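Local coordinates for manganese-dependent inorganic pyrophosphatase (Methanocaldococcus jannaschii, PDB 2EB0), which hydrolyses inorganic diphosphate to two phosphate ions, using two manganese ions per subunit, as a family II (DHH-type) pyrophosphatase, at residues Y28-N36 with V48-S56; K192-F203 with K229-K240. One frame throughout, in Å; residues are numbered along the deposited sequence.

Contact 1: residues Y28-N36 with V48-S56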
loop_
_atom_site.group_PDB
_atom_site.type_symbol
_atom_site.label_atom_id
_atom_site.label_comp_id
_atom_site.label_asym_id
_atom_site.label_seq_id
_atom_site.Cartn_x
_atom_site.Cartn_y
_atom_site.Cartn_z
ATOM N N TYR B 28 -17.624 14.575 -2.463
ATOM C CA TYR B 28 -18.846 13.788 -2.606
ATOM C C TYR B 28 -18.759 12.304 -2.261
ATOM O O TYR B 28 -17.839 11.604 -2.694
ATOM C CB TYR B 28 -19.379 13.896 -4.037
ATOM C CG TYR B 28 -19.496 15.306 -4.565
ATOM C CD1 TYR B 28 -20.136 16.301 -3.824
ATOM C CD2 TYR B 28 -18.976 15.644 -5.814
ATOM C CE1 TYR B 28 -20.251 17.596 -4.312
ATOM C CE2 TYR B 28 -19.088 16.938 -6.311
ATOM C CZ TYR B 28 -19.726 17.908 -5.556
ATOM O OH TYR B 28 -19.839 19.191 -6.047
ATOM N N PRO B 29 -19.728 11.806 -1.475
ATOM C CA PRO B 29 -19.771 10.395 -1.088
ATOM C C PRO B 29 -20.442 9.649 -2.237
ATOM O O PRO B 29 -21.280 10.216 -2.946
ATOM C CB PRO B 29 -20.643 10.410 0.158
ATOM C CG PRO B 29 -21.626 11.492 -0.164
ATOM C CD PRO B 29 -20.722 12.580 -0.714
ATOM N N ALA B 30 -20.090 8.387 -2.432
ATOM C CA ALA B 30 -20.698 7.636 -3.512
ATOM C C ALA B 30 -20.584 6.143 -3.252
ATOM O O ALA B 30 -19.871 5.713 -2.334
ATOM C CB ALA B 30 -20.037 7.999 -4.838
ATOM N N ARG B 31 -21.292 5.370 -4.074
ATOM C CA ARG B 31 -21.326 3.919 -3.977
ATOM C C ARG B 31 -21.237 3.299 -5.373
ATOM O O ARG B 31 -21.624 3.919 -6.362
ATOM C CB ARG B 31 -22.624 3.491 -3.281
ATOM C CG ARG B 31 -23.879 4.021 -3.961
ATOM C CD ARG B 31 -25.114 3.931 -3.061
ATOM N NE ARG B 31 -26.319 4.431 -3.727
ATOM C CZ ARG B 31 -27.083 3.700 -4.539
ATOM N NH1 ARG B 31 -26.778 2.430 -4.790
ATOM N NH2 ARG B 31 -28.158 4.238 -5.098
ATOM N N LEU B 32 -20.725 2.076 -5.448
ATOM C CA LEU B 32 -20.574 1.378 -6.719
ATOM C C LEU B 32 -21.622 0.296 -6.918
ATOM O O LEU B 32 -21.570 -0.441 -7.896
ATOM C CB LEU B 32 -19.178 0.742 -6.822
ATOM C CG LEU B 32 -17.956 1.660 -6.938
ATOM C CD1 LEU B 32 -16.704 0.830 -7.218
ATOM C CD2 LEU B 32 -18.168 2.652 -8.064
ATOM N N GLY B 33 -22.570 0.200 -5.990
ATOM C CA GLY B 33 -23.612 -0.812 -6.094
ATOM C C GLY B 33 -24.798 -0.546 -5.182
ATOM O O GLY B 33 -24.848 0.479 -4.506
ATOM N N ASP B 34 -25.756 -1.466 -5.159
ATOM C CA ASP B 34 -26.938 -1.299 -4.320
ATOM C C ASP B 34 -26.644 -1.611 -2.863
ATOM O O ASP B 34 -25.795 -2.439 -2.557
ATOM C CB ASP B 34 -28.083 -2.178 -4.818
ATOM C CG ASP B 34 -28.741 -1.620 -6.061
ATOM O OD1 ASP B 34 -29.147 -0.439 -6.037
ATOM O OD2 ASP B 34 -28.856 -2.362 -7.060
ATOM N N ILE B 35 -27.355 -0.929 -1.972
ATOM C CA ILE B 35 -27.185 -1.098 -0.531
ATOM C C ILE B 35 -27.913 -2.345 -0.023
ATOM O O ILE B 35 -29.013 -2.653 -0.475
ATOM C CB ILE B 35 -27.714 0.152 0.198
ATOM C CG1 ILE B 35 -27.819 -0.092 1.696
ATOM C CG2 ILE B 35 -29.059 0.521 -0.350
ATOM C CD1 ILE B 35 -28.329 1.113 2.454
ATOM N N ASN B 36 -27.294 -3.068 0.904
ATOM C CA ASN B 36 -27.920 -4.269 1.438
ATOM C C ASN B 36 -28.866 -3.918 2.591
ATOM O O ASN B 36 -28.876 -2.783 3.071
ATOM C CB ASN B 36 -26.857 -5.276 1.904
ATOM C CG ASN B 36 -26.046 -4.776 3.082
ATOM O OD1 ASN B 36 -26.561 -4.076 3.955
ATOM N ND2 ASN B 36 -24.776 -5.148 3.124
ATOM N N VAL B 48 -29.266 9.225 8.150
ATOM C CA VAL B 48 -28.265 9.585 7.157
ATOM C C VAL B 48 -28.738 9.186 5.763
ATOM O O VAL B 48 -29.225 8.083 5.559
ATOM C CB VAL B 48 -26.910 8.888 7.466
ATOM C CG1 VAL B 48 -25.900 9.160 6.348
ATOM C CG2 VAL B 48 -26.362 9.400 8.810
ATOM N N MET B 49 -28.589 10.090 4.806
ATOM C CA MET B 49 -29.003 9.828 3.428
ATOM C C MET B 49 -28.058 8.870 2.706
ATOM O O MET B 49 -26.848 8.876 2.940
ATOM C CB MET B 49 -29.087 11.141 2.646
ATOM C CG MET B 49 -29.971 12.201 3.305
ATOM S SD MET B 49 -31.665 11.635 3.624
ATOM C CE MET B 49 -31.560 11.228 5.385
ATOM N N GLU B 50 -28.628 8.049 1.833
ATOM C CA GLU B 50 -27.877 7.076 1.044
ATOM C C GLU B 50 -27.039 7.779 -0.029
ATOM O O GLU B 50 -27.566 8.560 -0.807
ATOM C CB GLU B 50 -28.854 6.119 0.366
ATOM C CG GLU B 50 -28.208 5.030 -0.457
ATOM C CD GLU B 50 -29.208 4.325 -1.358
ATOM O OE1 GLU B 50 -28.870 3.249 -1.901
ATOM O OE2 GLU B 50 -30.328 4.854 -1.531
ATOM N N PRO B 51 -25.731 7.482 -0.100
ATOM C CA PRO B 51 -24.788 8.068 -1.068
ATOM C C PRO B 51 -25.218 7.854 -2.515
ATOM O O PRO B 51 -25.830 6.839 -2.835
ATOM C CB PRO B 51 -23.480 7.332 -0.781
ATOM C CG PRO B 51 -23.645 6.823 0.606
ATOM C CD PRO B 51 -25.078 6.413 0.668
ATOM N N GLU B 52 -24.866 8.790 -3.392
ATOM C CA GLU B 52 -25.230 8.682 -4.802
ATOM C C GLU B 52 -24.484 7.532 -5.483
ATOM O O GLU B 52 -23.334 7.235 -5.159
ATOM C CB GLU B 52 -24.928 9.993 -5.539
ATOM C CG GLU B 52 -23.469 10.151 -5.955
ATOM C CD GLU B 52 -23.225 11.414 -6.755
ATOM O OE1 GLU B 52 -23.115 12.498 -6.143
ATOM O OE2 GLU B 52 -23.157 11.322 -8.000
ATOM N N LEU B 53 -25.157 6.889 -6.427
ATOM C CA LEU B 53 -24.586 5.779 -7.174
ATOM C C LEU B 53 -23.845 6.256 -8.427
ATOM O O LEU B 53 -24.379 7.037 -9.197
ATOM C CB LEU B 53 -25.695 4.822 -7.607
ATOM C CG LEU B 53 -25.277 3.766 -8.636
ATOM C CD1 LEU B 53 -24.547 2.604 -7.943
ATOM C CD2 LEU B 53 -26.513 3.254 -9.347
ATOM N N ILE B 54 -22.613 5.798 -8.623
ATOM C CA ILE B 54 -21.852 6.156 -9.823
ATOM C C ILE B 54 -21.299 4.873 -10.416
ATOM O O ILE B 54 -21.311 3.831 -9.759
ATOM C CB ILE B 54 -20.691 7.120 -9.532
ATOM C CG1 ILE B 54 -19.741 6.513 -8.499
ATOM C CG2 ILE B 54 -21.241 8.447 -9.073
ATOM C CD1 ILE B 54 -18.580 7.399 -8.156
ATOM N N GLU B 55 -20.807 4.939 -11.647
ATOM C CA GLU B 55 -20.300 3.742 -12.305
ATOM C C GLU B 55 -19.017 3.959 -13.087
ATOM O O GLU B 55 -18.283 3.010 -13.362
ATOM C CB GLU B 55 -21.371 3.197 -13.250
ATOM C CG GLU B 55 -22.686 2.868 -12.567
ATOM C CD GLU B 55 -23.892 3.297 -13.382
ATOM O OE1 GLU B 55 -24.007 2.874 -14.553
ATOM O OE2 GLU B 55 -24.724 4.059 -12.844
ATOM N N SER B 56 -18.749 5.205 -13.452
ATOM C CA SER B 56 -17.562 5.518 -14.228
ATOM C C SER B 56 -16.661 6.516 -13.514
ATOM O O SER B 56 -17.130 7.509 -12.965
ATOM C CB SER B 56 -17.977 6.072 -15.596
ATOM O OG SER B 56 -16.855 6.526 -16.324
HETATM O O HOH W 1 -22.299 12.713 -3.585
HETATM O O HOH W 2 -28.613 7.012 -4.540
#
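Arg31 makes the largest share of this contact, its guanidinium lying between Glu50 and Leu53. Leu53 CB lies over one face, 3.5 Å from Arg31 CZ. Glu50 OE1 lies over the opposite face, 3.2 Å from Arg31 CZ. The carboxylate and guanidinium planes are 17° apart, so the two groups lie almost parallel, one above the other. No N-H points at this oxygen, and the salt bridge rests on charge alone. The N-H bonds of Arg31 point instead to partners at the edge of the group. Arg31 NE donates to Pro51 O at 2.6 Å, and Arg31 NH1 donates to Gly33 O at 2.8 Å. A water accepts from Arg31 NH2 and donates to Pro51 O. Together these bonds should hold the flat group in its rotation. The side chain reaches them because CG sits between the backbone N and the carbonyl carbon (chi1 56°), with the chain then extended as far as NE. Asp34 adds a long ion pair to NH1, and Ile35 CG2 packs against Glu50 OE1.

The backbone positions this group. Arg31 N donates to Glu52 O at 3.0 Å, and Ile54 N donates to Arg31 O at 3.1 Å in a nearly straight bond. This pairs Arg31 with Leu53 in parallel. Beside the pair, Ala30 CB touches Ile54 CD1 at 3.7 Å. A second water bridges Pro29 O and Glu52 OE1.

The contact belongs to a beta-alpha-beta unit made of strand 28-31, helix 37-45 and strand 52-53. Strand 52-53 is an outermost strand of the parallel sheet within this chain. Ala30 and Ile54 rest on Val5 of strand 2-5. Pro51 packs on Ile19 of helix 12-25, and Ile35 and Glu50 touch Leu43 of helix 37-45.

Contact 2: residues K192-F203 with K229-K240; sequences KLKPEEIINMDF and KKEDIYKLLEEK
Lys229 reaches Leu193 with CG anti to its own carbonyl carbon (chi1 -62°) and the rest of the chain extended. Its NZ donates to Leu193 O at 2.7 Å, from above the carbonyl plane. The same NZ bonds Gly191 O, so the ammonium group holds the chain just before helix 195-201. Its CD also lies against Ile198 CD1. With Lys229 replaced by an alanine, the carbonyls of Leu193 and Gly191 would probably lose their shared donor, and a gap would be likely to open beside Ile198.

At the other end, Lys240 CG is anti to the backbone N (chi1 -178°), and a bend at the last torsion (chi4) leaves CE and NZ both over the Phe203 ring. Lys240 CE sits over one face of that ring, 3.7 Å from its centroid, in a CH-pi contact. NZ lies farther out over that face as a cation-pi partner. It also forms a salt bridge with Glu244, and a water links it to Asn200 OD1.

Between these ends the packing is apolar. Ile199 CD1 meets Leu236 CB at 3.5 Å and Leu237 CD2 at 3.6 Å. Pro195, in the first turn of its helix, puts CB 3.8 Å from Leu236 CD1 and also touches Ile233. The helix segments 195-201 and 230-240 cross at -61°, their axes coming within 9.4 Å of each other.

Both helices pack on the mixed sheet of the DHHA2 domain. Ile198 and Leu237 rest on Phe251 of strand 248-255. Ile233 and Leu237 reach strand 260-267, and Ile198 also touches Val218 of strand 211-220.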
loop_
_atom_site.group_PDB
_atom_site.type_symbol
_atom_site.label_atom_id
_atom_site.label_comp_id
_atom_site.label_asym_id
_atom_site.label_seq_id
_atom_site.Cartn_x
_atom_site.Cartn_y
_atom_site.Cartn_z
ATOM N N LYS B 192 -32.874 -15.218 3.876
ATOM C CA LYS B 192 -34.275 -15.303 3.469
ATOM C C LYS B 192 -34.489 -14.958 1.998
ATOM O O LYS B 192 -35.549 -15.242 1.444
ATOM C CB LYS B 192 -35.130 -14.353 4.305
ATOM C CG LYS B 192 -35.231 -14.697 5.775
ATOM C CD LYS B 192 -35.894 -13.550 6.529
ATOM C CE LYS B 192 -36.055 -13.866 7.998
ATOM N NZ LYS B 192 -37.024 -14.975 8.193
ATOM N N LEU B 193 -33.491 -14.337 1.373
ATOM C CA LEU B 193 -33.604 -13.932 -0.024
ATOM C C LEU B 193 -33.424 -15.093 -0.999
ATOM O O LEU B 193 -32.960 -16.170 -0.627
ATOM C CB LEU B 193 -32.581 -12.834 -0.323
ATOM C CG LEU B 193 -32.563 -11.680 0.691
ATOM C CD1 LEU B 193 -31.456 -10.707 0.328
ATOM C CD2 LEU B 193 -33.926 -10.975 0.719
ATOM N N LYS B 194 -33.796 -14.869 -2.251
ATOM C CA LYS B 194 -33.672 -15.895 -3.275
ATOM C C LYS B 194 -32.197 -16.164 -3.607
ATOM O O LYS B 194 -31.356 -15.260 -3.549
ATOM C CB LYS B 194 -34.430 -15.456 -4.533
ATOM C CG LYS B 194 -35.940 -15.409 -4.345
ATOM C CD LYS B 194 -36.633 -14.600 -5.431
ATOM C CE LYS B 194 -36.297 -13.118 -5.313
ATOM N NZ LYS B 194 -37.090 -12.280 -6.256
ATOM N N PRO B 195 -31.866 -17.422 -3.952
ATOM C CA PRO B 195 -30.501 -17.833 -4.294
ATOM C C PRO B 195 -29.666 -16.798 -5.044
ATOM O O PRO B 195 -28.549 -16.491 -4.638
ATOM C CB PRO B 195 -30.731 -19.103 -5.091
ATOM C CG PRO B 195 -31.846 -19.740 -4.296
ATOM C CD PRO B 195 -32.792 -18.568 -4.042
ATOM N N GLU B 196 -30.207 -16.258 -6.129
ATOM C CA GLU B 196 -29.490 -15.260 -6.909
ATOM C C GLU B 196 -29.090 -14.033 -6.074
ATOM O O GLU B 196 -27.965 -13.539 -6.188
ATOM C CB GLU B 196 -30.342 -14.812 -8.098
ATOM C CG GLU B 196 -29.623 -13.857 -9.037
ATOM C CD GLU B 196 -28.421 -14.496 -9.709
ATOM O OE1 GLU B 196 -28.607 -15.464 -10.482
ATOM O OE2 GLU B 196 -27.286 -14.034 -9.467
ATOM N N GLU B 197 -30.009 -13.545 -5.242
ATOM C CA GLU B 197 -29.744 -12.376 -4.397
ATOM C C GLU B 197 -28.662 -12.653 -3.350
ATOM O O GLU B 197 -27.813 -11.803 -3.063
ATOM C CB GLU B 197 -31.031 -11.935 -3.702
ATOM C CG GLU B 197 -32.141 -11.520 -4.659
ATOM C CD GLU B 197 -33.466 -11.304 -3.948
ATOM O OE1 GLU B 197 -34.049 -12.289 -3.442
ATOM O OE2 GLU B 197 -33.923 -10.146 -3.889
ATOM N N ILE B 198 -28.700 -13.849 -2.782
ATOM C CA ILE B 198 -27.726 -14.260 -1.779
ATOM C C ILE B 198 -26.327 -14.313 -2.380
ATOM O O ILE B 198 -25.343 -13.968 -1.732
ATOM C CB ILE B 198 -28.083 -15.648 -1.223
ATOM C CG1 ILE B 198 -29.398 -15.557 -0.442
ATOM C CG2 ILE B 198 -26.959 -16.167 -0.349
ATOM C CD1 ILE B 198 -29.921 -16.874 0.013
ATOM N N ILE B 199 -26.250 -14.738 -3.632
ATOM C CA ILE B 199 -24.980 -14.846 -4.317
ATOM C C ILE B 199 -24.349 -13.494 -4.619
ATOM O O ILE B 199 -23.164 -13.285 -4.374
ATOM C CB ILE B 199 -25.145 -15.632 -5.632
ATOM C CG1 ILE B 199 -25.200 -17.125 -5.320
ATOM C CG2 ILE B 199 -24.009 -15.307 -6.597
ATOM C CD1 ILE B 199 -25.532 -17.982 -6.510
ATOM N N ASN B 200 -25.147 -12.571 -5.133
ATOM C CA ASN B 200 -24.632 -11.260 -5.494
ATOM C C ASN B 200 -24.507 -10.256 -4.360
ATOM O O ASN B 200 -23.775 -9.274 -4.478
ATOM C CB ASN B 200 -25.494 -10.658 -6.608
ATOM C CG ASN B 200 -25.433 -11.466 -7.891
ATOM O OD1 ASN B 200 -24.363 -11.914 -8.307
ATOM N ND2 ASN B 200 -26.581 -11.640 -8.533
ATOM N N MET B 201 -25.209 -10.496 -3.260
ATOM C CA MET B 201 -25.176 -9.569 -2.141
ATOM C C MET B 201 -23.771 -9.207 -1.670
ATOM O O MET B 201 -23.484 -8.043 -1.414
ATOM C CB MET B 201 -25.975 -10.132 -0.964
ATOM C CG MET B 201 -26.306 -9.096 0.100
ATOM S SD MET B 201 -27.321 -7.733 -0.549
ATOM C CE MET B 201 -28.928 -8.515 -0.569
ATOM N N ASP B 202 -22.891 -10.196 -1.561
ATOM C CA ASP B 202 -21.539 -9.924 -1.080
ATOM C C ASP B 202 -20.478 -10.739 -1.805
ATOM O O ASP B 202 -19.654 -11.401 -1.184
ATOM C CB ASP B 202 -21.483 -10.188 0.432
ATOM C CG ASP B 202 -20.130 -9.876 1.034
ATOM O OD1 ASP B 202 -19.533 -8.844 0.668
ATOM O OD2 ASP B 202 -19.669 -10.658 1.890
ATOM N N PHE B 203 -20.496 -10.668 -3.129
ATOM C CA PHE B 203 -19.547 -11.405 -3.947
ATOM C C PHE B 203 -18.367 -10.517 -4.324
ATOM O O PHE B 203 -18.552 -9.416 -4.845
ATOM C CB PHE B 203 -20.239 -11.899 -5.219
ATOM C CG PHE B 203 -19.575 -13.077 -5.846
ATOM C CD1 PHE B 203 -20.015 -14.367 -5.564
ATOM C CD2 PHE B 203 -18.496 -12.908 -6.705
ATOM C CE1 PHE B 203 -19.384 -15.476 -6.128
ATOM C CE2 PHE B 203 -17.857 -14.013 -7.276
ATOM C CZ PHE B 203 -18.303 -15.300 -6.985
ATOM N N LYS B 229 -31.182 -23.935 0.418
ATOM C CA LYS B 229 -31.018 -23.267 -0.867
ATOM C C LYS B 229 -29.629 -23.573 -1.422
ATOM O O LYS B 229 -29.299 -23.190 -2.542
ATOM C CB LYS B 229 -31.182 -21.756 -0.695
ATOM C CG LYS B 229 -32.552 -21.331 -0.206
ATOM C CD LYS B 229 -32.597 -19.836 0.088
ATOM C CE LYS B 229 -33.946 -19.412 0.652
ATOM N NZ LYS B 229 -33.942 -17.993 1.111
ATOM N N LYS B 230 -28.829 -24.278 -0.628
ATOM C CA LYS B 230 -27.460 -24.650 -1.000
ATOM C C LYS B 230 -27.361 -25.224 -2.418
ATOM O O LYS B 230 -26.502 -24.820 -3.208
ATOM C CB LYS B 230 -26.916 -25.673 0.003
ATOM C CG LYS B 230 -25.401 -25.831 -0.000
ATOM C CD LYS B 230 -24.952 -27.038 0.814
ATOM C CE LYS B 230 -25.500 -27.019 2.235
ATOM N NZ LYS B 230 -25.048 -25.838 3.020
ATOM N N GLU B 231 -28.244 -26.170 -2.724
ATOM C CA GLU B 231 -28.287 -26.824 -4.026
ATOM C C GLU B 231 -28.478 -25.808 -5.147
ATOM O O GLU B 231 -27.661 -25.716 -6.067
ATOM C CB GLU B 231 -29.429 -27.841 -4.044
ATOM C CG GLU B 231 -29.628 -28.568 -5.358
ATOM C CD GLU B 231 -30.798 -29.538 -5.302
ATOM O OE1 GLU B 231 -31.095 -30.178 -6.332
ATOM O OE2 GLU B 231 -31.421 -29.660 -4.225
ATOM N N ASP B 232 -29.555 -25.037 -5.064
ATOM C CA ASP B 232 -29.836 -24.034 -6.080
ATOM C C ASP B 232 -28.698 -23.031 -6.186
ATOM O O ASP B 232 -28.341 -22.614 -7.293
ATOM C CB ASP B 232 -31.142 -23.299 -5.766
ATOM C CG ASP B 232 -32.349 -24.213 -5.813
ATOM O OD1 ASP B 232 -32.492 -24.959 -6.807
ATOM O OD2 ASP B 232 -33.157 -24.179 -4.860
ATOM N N ILE B 233 -28.135 -22.645 -5.040
ATOM C CA ILE B 233 -27.024 -21.691 -5.019
ATOM C C ILE B 233 -25.826 -22.261 -5.778
ATOM O O ILE B 233 -25.187 -21.555 -6.567
ATOM C CB ILE B 233 -26.592 -21.344 -3.564
ATOM C CG1 ILE B 233 -27.670 -20.486 -2.889
ATOM C CG2 ILE B 233 -25.270 -20.588 -3.574
ATOM C CD1 ILE B 233 -27.372 -20.128 -1.454
ATOM N N TYR B 234 -25.537 -23.540 -5.555
ATOM C CA TYR B 234 -24.413 -24.183 -6.231
ATOM C C TYR B 234 -24.592 -24.190 -7.750
ATOM O O TYR B 234 -23.662 -23.872 -8.499
ATOM C CB TYR B 234 -24.226 -25.622 -5.745
ATOM C CG TYR B 234 -22.885 -26.189 -6.154
ATOM C CD1 TYR B 234 -21.715 -25.793 -5.499
ATOM C CD2 TYR B 234 -22.772 -27.071 -7.233
ATOM C CE1 TYR B 234 -20.469 -26.255 -5.909
ATOM C CE2 TYR B 234 -21.527 -27.538 -7.652
ATOM C CZ TYR B 234 -20.381 -27.125 -6.986
ATOM O OH TYR B 234 -19.146 -27.568 -7.395
ATOM N N LYS B 235 -25.785 -24.563 -8.202
ATOM C CA LYS B 235 -26.069 -24.596 -9.631
ATOM C C LYS B 235 -25.777 -23.222 -10.229
ATOM O O LYS B 235 -25.063 -23.109 -11.235
ATOM C CB LYS B 235 -27.531 -24.974 -9.884
ATOM C CG LYS B 235 -27.877 -25.101 -11.363
ATOM C CD LYS B 235 -29.358 -25.375 -11.596
ATOM C CE LYS B 235 -29.785 -26.733 -11.064
ATOM N NZ LYS B 235 -31.235 -26.977 -11.317
ATOM N N LEU B 236 -26.317 -22.175 -9.601
ATOM C CA LEU B 236 -26.090 -20.824 -10.092
ATOM C C LEU B 236 -24.598 -20.487 -10.110
ATOM O O LEU B 236 -24.109 -19.834 -11.039
ATOM C CB LEU B 236 -26.866 -19.804 -9.247
ATOM C CG LEU B 236 -28.399 -19.813 -9.402
ATOM C CD1 LEU B 236 -29.028 -18.796 -8.459
ATOM C CD2 LEU B 236 -28.781 -19.485 -10.828
ATOM N N LEU B 237 -23.862 -20.940 -9.102
ATOM C CA LEU B 237 -22.433 -20.657 -9.060
ATOM C C LEU B 237 -21.695 -21.393 -10.185
ATOM O O LEU B 237 -20.664 -20.923 -10.673
ATOM C CB LEU B 237 -21.854 -21.034 -7.693
ATOM C CG LEU B 237 -22.330 -20.213 -6.476
ATOM C CD1 LEU B 237 -21.603 -20.688 -5.233
ATOM C CD2 LEU B 237 -22.062 -18.731 -6.685
ATOM N N GLU B 238 -22.231 -22.538 -10.599
ATOM C CA GLU B 238 -21.620 -23.311 -11.670
ATOM C C GLU B 238 -21.791 -22.567 -12.976
ATOM O O GLU B 238 -20.904 -22.575 -13.827
ATOM C CB GLU B 238 -22.262 -24.697 -11.776
ATOM C CG GLU B 238 -21.878 -25.637 -10.650
ATOM C CD GLU B 238 -22.431 -27.039 -10.837
ATOM O OE1 GLU B 238 -23.669 -27.201 -10.836
ATOM O OE2 GLU B 238 -21.626 -27.982 -10.985
ATOM N N GLU B 239 -22.944 -21.921 -13.117
ATOM C CA GLU B 239 -23.274 -21.141 -14.304
ATOM C C GLU B 239 -22.439 -19.871 -14.343
ATOM O O GLU B 239 -21.930 -19.483 -15.392
ATOM C CB GLU B 239 -24.761 -20.770 -14.299
ATOM C CG GLU B 239 -25.695 -21.934 -14.572
ATOM C CD GLU B 239 -25.598 -22.433 -16.002
ATOM O OE1 GLU B 239 -26.273 -23.431 -16.334
ATOM O OE2 GLU B 239 -24.850 -21.826 -16.797
ATOM N N LYS B 240 -22.310 -19.224 -13.189
ATOM C CA LYS B 240 -21.536 -17.998 -13.081
ATOM C C LYS B 240 -20.082 -18.279 -13.437
ATOM O O LYS B 240 -19.427 -17.481 -14.112
ATOM C CB LYS B 240 -21.616 -17.455 -11.655
ATOM C CG LYS B 240 -20.881 -16.148 -11.442
ATOM C CD LYS B 240 -21.089 -15.621 -10.014
ATOM C CE LYS B 240 -20.387 -14.285 -9.809
ATOM N NZ LYS B 240 -20.946 -13.238 -10.712
HETATM O O HOH W 3 -23.658 -13.248 -10.569
#

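From the N terminus, contact 1 comes first. It closes the short loop through helix 37-45 and brings strand 52-53 beside strand 28-31 in the DHH domain. The chain completes that parallel sheet before it reaches contact 2. Contact 2 closes a longer loop, through strands 204-208 and 211-220 and helix 224-227, in the DHHA2 domain. The two contacts follow in series and neither nest nor cross. The centres of contact 1 and contact 2 are about 24 Å apart. They still meet across the domains, where Asn36 CB packs 3.5 Å from Met201 SD. A bound manganese ion lies about 11 Å from the Leu32 side chain, and one lies about 12 Å from that of Phe203.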